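Local coordinates for Thiol:disulfide interchange protein (PDB 4OD7) that probably acts as a periplasmic thiol:disulfide oxidoreductase of the DsbA type, introducing disulfide bonds into folding proteins, at residues 172-175 with 176-179; 111-115 with 116-120. The protein carries 1 engineered substitution. All blocks are in the same frame, centred on the assembly; numbering follows the deposited sequence.

Interaction 1 of 2, residues 172-175 with 176-179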
loop_
_atom_site.group_PDB
_atom_site.type_symbol
_atom_site.label_atom_id
_atom_site.label_comp_id
_atom_site.label_asym_id
_atom_site.label_seq_id
_atom_site.Cartn_x
_atom_site.Cartn_y
_atom_site.Cartn_z
ATOM N N PRO A 172 -11.746 15.151 -5.192
ATOM C CA PRO A 172 -10.785 14.171 -4.688
ATOM C C PRO A 172 -10.339 14.487 -3.266
ATOM O O PRO A 172 -10.093 13.584 -2.486
ATOM C CB PRO A 172 -9.644 14.264 -5.683
ATOM C CG PRO A 172 -10.262 14.763 -6.915
ATOM C CD PRO A 172 -11.366 15.636 -6.523
ATOM N N GLU A 173 -10.302 15.776 -2.930
ATOM C CA GLU A 173 -9.807 16.260 -1.639
ATOM C C GLU A 173 -10.795 15.866 -0.579
ATOM O O GLU A 173 -10.419 15.368 0.460
ATOM C CB GLU A 173 -9.621 17.772 -1.705
ATOM C CG GLU A 173 -8.693 18.257 -2.879
ATOM C CD GLU A 173 -9.265 18.061 -4.302
ATOM O OE1 GLU A 173 -10.327 17.450 -4.443
ATOM O OE2 GLU A 173 -8.641 18.493 -5.291
ATOM N N GLU A 174 -12.064 16.098 -0.858
ATOM C CA GLU A 174 -13.160 15.567 -0.063
ATOM C C GLU A 174 -13.199 14.056 -0.064
ATOM O O GLU A 174 -13.601 13.453 0.933
ATOM C CB GLU A 174 -14.499 16.093 -0.515
ATOM C CG GLU A 174 -14.809 17.422 0.070
ATOM C CD GLU A 174 -16.255 17.757 -0.081
ATOM O OE1 GLU A 174 -17.055 16.831 -0.342
ATOM O OE2 GLU A 174 -16.603 18.940 0.074
ATOM N N TYR A 175 -12.791 13.449 -1.183
ATOM C CA TYR A 175 -12.830 11.997 -1.315
ATOM C C TYR A 175 -11.923 11.406 -0.298
ATOM O O TYR A 175 -12.283 10.431 0.308
ATOM C CB TYR A 175 -12.381 11.499 -2.696
ATOM C CG TYR A 175 -12.408 9.985 -2.835
ATOM C CD1 TYR A 175 -13.598 9.289 -3.038
ATOM C CD2 TYR A 175 -11.240 9.250 -2.705
ATOM C CE1 TYR A 175 -13.609 7.903 -3.157
ATOM C CE2 TYR A 175 -11.247 7.866 -2.810
ATOM C CZ TYR A 175 -12.439 7.201 -3.023
ATOM O OH TYR A 175 -12.420 5.831 -3.126
ATOM N N ALA A 176 -10.732 11.946 -0.152
ATOM C CA ALA A 176 -9.779 11.419 0.820
ATOM C C ALA A 176 -10.262 11.631 2.258
ATOM O O ALA A 176 -10.070 10.782 3.125
ATOM C CB ALA A 176 -8.478 12.056 0.618
ATOM N N LYS A 177 -10.877 12.779 2.510
ATOM C CA LYS A 177 -11.467 13.051 3.796
ATOM C C LYS A 177 -12.638 12.124 3.985
ATOM O O LYS A 177 -12.893 11.618 5.077
ATOM C CB LYS A 177 -11.865 14.502 3.882
ATOM C CG LYS A 177 -10.664 15.386 4.106
ATOM C CD LYS A 177 -11.052 16.845 4.250
ATOM C CE LYS A 177 -11.762 17.324 2.984
ATOM N NZ LYS A 177 -12.039 18.775 2.967
ATOM N N ALA A 178 -13.383 11.955 2.913
ATOM C CA ALA A 178 -14.533 11.085 2.931
ATOM C C ALA A 178 -14.085 9.663 3.135
ATOM O O ALA A 178 -14.781 8.893 3.743
ATOM C CB ALA A 178 -15.308 11.204 1.644
ATOM N N TYR A 179 -12.959 9.297 2.537
ATOM C CA TYR A 179 -12.398 7.955 2.668
ATOM C C TYR A 179 -11.993 7.721 4.102
ATOM O O TYR A 179 -12.322 6.696 4.701
ATOM C CB TYR A 179 -11.182 7.746 1.765
ATOM C CG TYR A 179 -10.860 6.270 1.505
ATOM C CD1 TYR A 179 -10.134 5.509 2.417
ATOM C CD2 TYR A 179 -11.264 5.651 0.324
ATOM C CE1 TYR A 179 -9.856 4.172 2.178
ATOM C CE2 TYR A 179 -10.989 4.332 0.075
ATOM C CZ TYR A 179 -10.279 3.590 1.000
ATOM O OH TYR A 179 -10.014 2.258 0.730
#
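Y175 lies beside Y179, one helical turn further on, and its outer ring atoms overlap one flank of the second tyrosine. CE2 of Y175 is 3.8 Å from CD2 of Y179, and the hydroxyl OH of Y175 comes to 3.6 Å from the same CD2, reaching the Y179 ring at its edge and near its plane. The two ring planes are obliquely inclined at 55°. Both side chains set CG opposite their own backbone N (chi1 179° in Y175, -160° in Y179), which sends the two rings off the helix in the same direction. Tyrosine suits both places: the rings are buried, while the hydroxyls hydrogen-bond to N164, that of Y175 to its backbone O and that of Y179 to its OD1.

Y179 N donates to Y175 O at 2.6 Å, joining the two tyrosines; A176 N to P172 O, at 2.9 Å, belongs to the same helical pattern. P172 fits the first turn, where its missing N-H costs no helical bond. On the exposed flank K177 bends at chi3, bringing CE to 3.5 Å from E173 O; its NZ stays 5.4 Å from E174 OE2, near enough only for a general attraction. A176 has the small side chain that lets helix 44-51 approach. The Y175 ring also stacks on an aromatic side chain of the bound peptide. The two residues form an i, i+4 tyrosine pair on the helix that borders this peptide in a DsbA-type thioredoxin fold.

Interaction 2 of 2, residues 111-115 with 116-120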
loop_
_atom_site.group_PDB
_atom_site.type_symbol
_atom_site.label_atom_id
_atom_site.label_comp_id
_atom_site.label_asym_id
_atom_site.label_seq_id
_atom_site.Cartn_x
_atom_site.Cartn_y
_atom_site.Cartn_z
ATOM N N THR A 111 20.263 1.647 -7.026
ATOM C CA THR A 111 20.678 3.026 -7.336
ATOM C C THR A 111 19.644 4.008 -6.854
ATOM O O THR A 111 19.997 5.057 -6.378
ATOM C CB THR A 111 20.893 3.272 -8.835
ATOM O OG1 THR A 111 21.980 2.460 -9.296
ATOM C CG2 THR A 111 21.222 4.702 -9.076
ATOM N N THR A 112 18.364 3.666 -6.987
ATOM C CA THR A 112 17.269 4.519 -6.525
ATOM C C THR A 112 17.299 4.813 -5.020
ATOM O O THR A 112 17.178 5.957 -4.599
ATOM C CB THR A 112 15.903 3.853 -6.860
ATOM O OG1 THR A 112 15.848 3.561 -8.259
ATOM C CG2 THR A 112 14.715 4.745 -6.460
ATOM N N PHE A 113 17.494 3.771 -4.223
ATOM C CA PHE A 113 17.635 3.916 -2.779
ATOM C C PHE A 113 18.830 4.842 -2.464
ATOM O O PHE A 113 18.689 5.782 -1.685
ATOM C CB PHE A 113 17.803 2.566 -2.122
ATOM C CG PHE A 113 16.484 1.865 -1.841
ATOM C CD1 PHE A 113 15.993 1.739 -0.550
ATOM C CD2 PHE A 113 15.707 1.380 -2.867
ATOM C CE1 PHE A 113 14.785 1.103 -0.303
ATOM C CE2 PHE A 113 14.487 0.715 -2.602
ATOM C CZ PHE A 113 14.031 0.600 -1.339
ATOM N N ILE A 114 19.982 4.592 -3.097
ATOM C CA ILE A 114 21.191 5.394 -2.857
ATOM C C ILE A 114 20.986 6.875 -3.228
ATOM O O ILE A 114 21.400 7.747 -2.476
ATOM C CB ILE A 114 22.419 4.822 -3.634
ATOM C CG1 ILE A 114 22.814 3.434 -3.088
ATOM C CG2 ILE A 114 23.595 5.796 -3.571
ATOM C CD1 ILE A 114 23.782 2.669 -3.956
ATOM N N ASN A 115 20.299 7.172 -4.330
ATOM C CA ASN A 115 20.000 8.562 -4.673
ATOM C C ASN A 115 18.976 9.236 -3.762
ATOM O O ASN A 115 18.942 10.456 -3.655
ATOM C CB ASN A 115 19.478 8.616 -6.060
ATOM C CG ASN A 115 20.545 8.556 -7.036
ATOM O OD1 ASN A 115 21.614 9.111 -6.825
ATOM N ND2 ASN A 115 20.308 7.818 -8.111
ATOM N N ALA A 116 18.177 8.425 -3.076
ATOM C CA ALA A 116 17.266 8.902 -2.032
ATOM C C ALA A 116 17.960 8.970 -0.654
ATOM O O ALA A 116 17.272 9.023 0.376
ATOM C CB ALA A 116 16.037 8.008 -1.960
ATOM N N GLY A 117 19.302 8.877 -0.640
ATOM C CA GLY A 117 20.103 9.059 0.567
ATOM C C GLY A 117 20.434 7.856 1.429
ATOM O O GLY A 117 21.090 7.966 2.471
ATOM N N VAL A 118 19.965 6.699 1.005
ATOM C CA VAL A 118 20.281 5.468 1.693
ATOM C C VAL A 118 21.760 5.072 1.428
ATOM O O VAL A 118 22.235 5.073 0.301
ATOM C CB VAL A 118 19.273 4.385 1.226
ATOM C CG1 VAL A 118 19.601 3.035 1.792
ATOM C CG2 VAL A 118 17.885 4.793 1.626
ATOM N N LYS A 119 22.460 4.664 2.469
ATOM C CA LYS A 119 23.827 4.250 2.333
ATOM C C LYS A 119 23.882 2.941 1.637
ATOM O O LYS A 119 23.095 2.066 1.945
ATOM C CB LYS A 119 24.518 4.148 3.698
ATOM N N ALA A 120 24.709 2.860 0.610
ATOM C CA ALA A 120 24.863 1.644 -0.160
ATOM C C ALA A 120 25.107 0.476 0.772
ATOM O O ALA A 120 24.516 -0.577 0.611
ATOM C CB ALA A 120 25.995 1.768 -1.138
HETATM O O HOH W 1 23.147 7.704 -0.429
#
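I114 and V118 meet mainly through the backbone: the CA of I114 directs its hydrogen at V118 O, 3.3 Å away, in a nearly straight CA-H...O contact (169° at the hydrogen).

Conventional hydrogen bonds end the helix around this point. A116 N still makes a helical bond to T112 O, with a weaker second one to F113 O. The chain then turns back, and V118 N donates to F113 O at 3.1 Å while G117 N donates to I114 O at 3.0 Å. These two bonds define a Schellman motif with G117 as its C-prime residue. Its phi of 91° suits glycine, because a side chain there would press against the preceding carbonyl oxygen. A water gives one hydrogen to I114 O and another to V118 O, at 2.7 and 2.9 Å respectively, tying the last turn to the departing chain.

Apolar contacts lie on two sides of the turn. V118 CB meets F113 CB at 4.1 Å. With CG1 anti to the backbone N (chi1 175°), V118 is left with CG2 beside that N, and its CB and CG2 pack on the carbonyl oxygen of F113, CB at 3.3 Å from F113 O. On the other side, I114 extends CD1 to A120 CB, 3.7 Å away; A120, the first residue of helix 120-126, offers a small methyl against which the longer isoleucine branch packs.

F113 and V118 are the buried members. The F113 ring touches residues of helices 70-83 and 86-99 and meets Y123 of helix 120-126, while V118 rests on L83 and V85, so the turn joining helices 106-115 and 120-126 packs on helices 70-83 and 86-99.

From the N terminus, the chain lays down strands 11-13 and 24-28, helices 33-41 and 44-51, strand 58-62 and then the helices from 70-83 onward before reaching interaction 2, which closes the short turn between helices 106-115 and 120-126. Helix 130-145 and strands 153-156 and 160-162 follow, returning the chain to the sheet. Interaction 1 comes last, within the first turns of helix 172-187, and closes no loop. The two contacts are in series, neither nested nor crossed; their centres are 33 Å apart. Interaction 2 joins two helices of the part inserted between strands 58-62 and 153-156; interaction 1 lies on a helix packed against 44-51 beside the bound peptide.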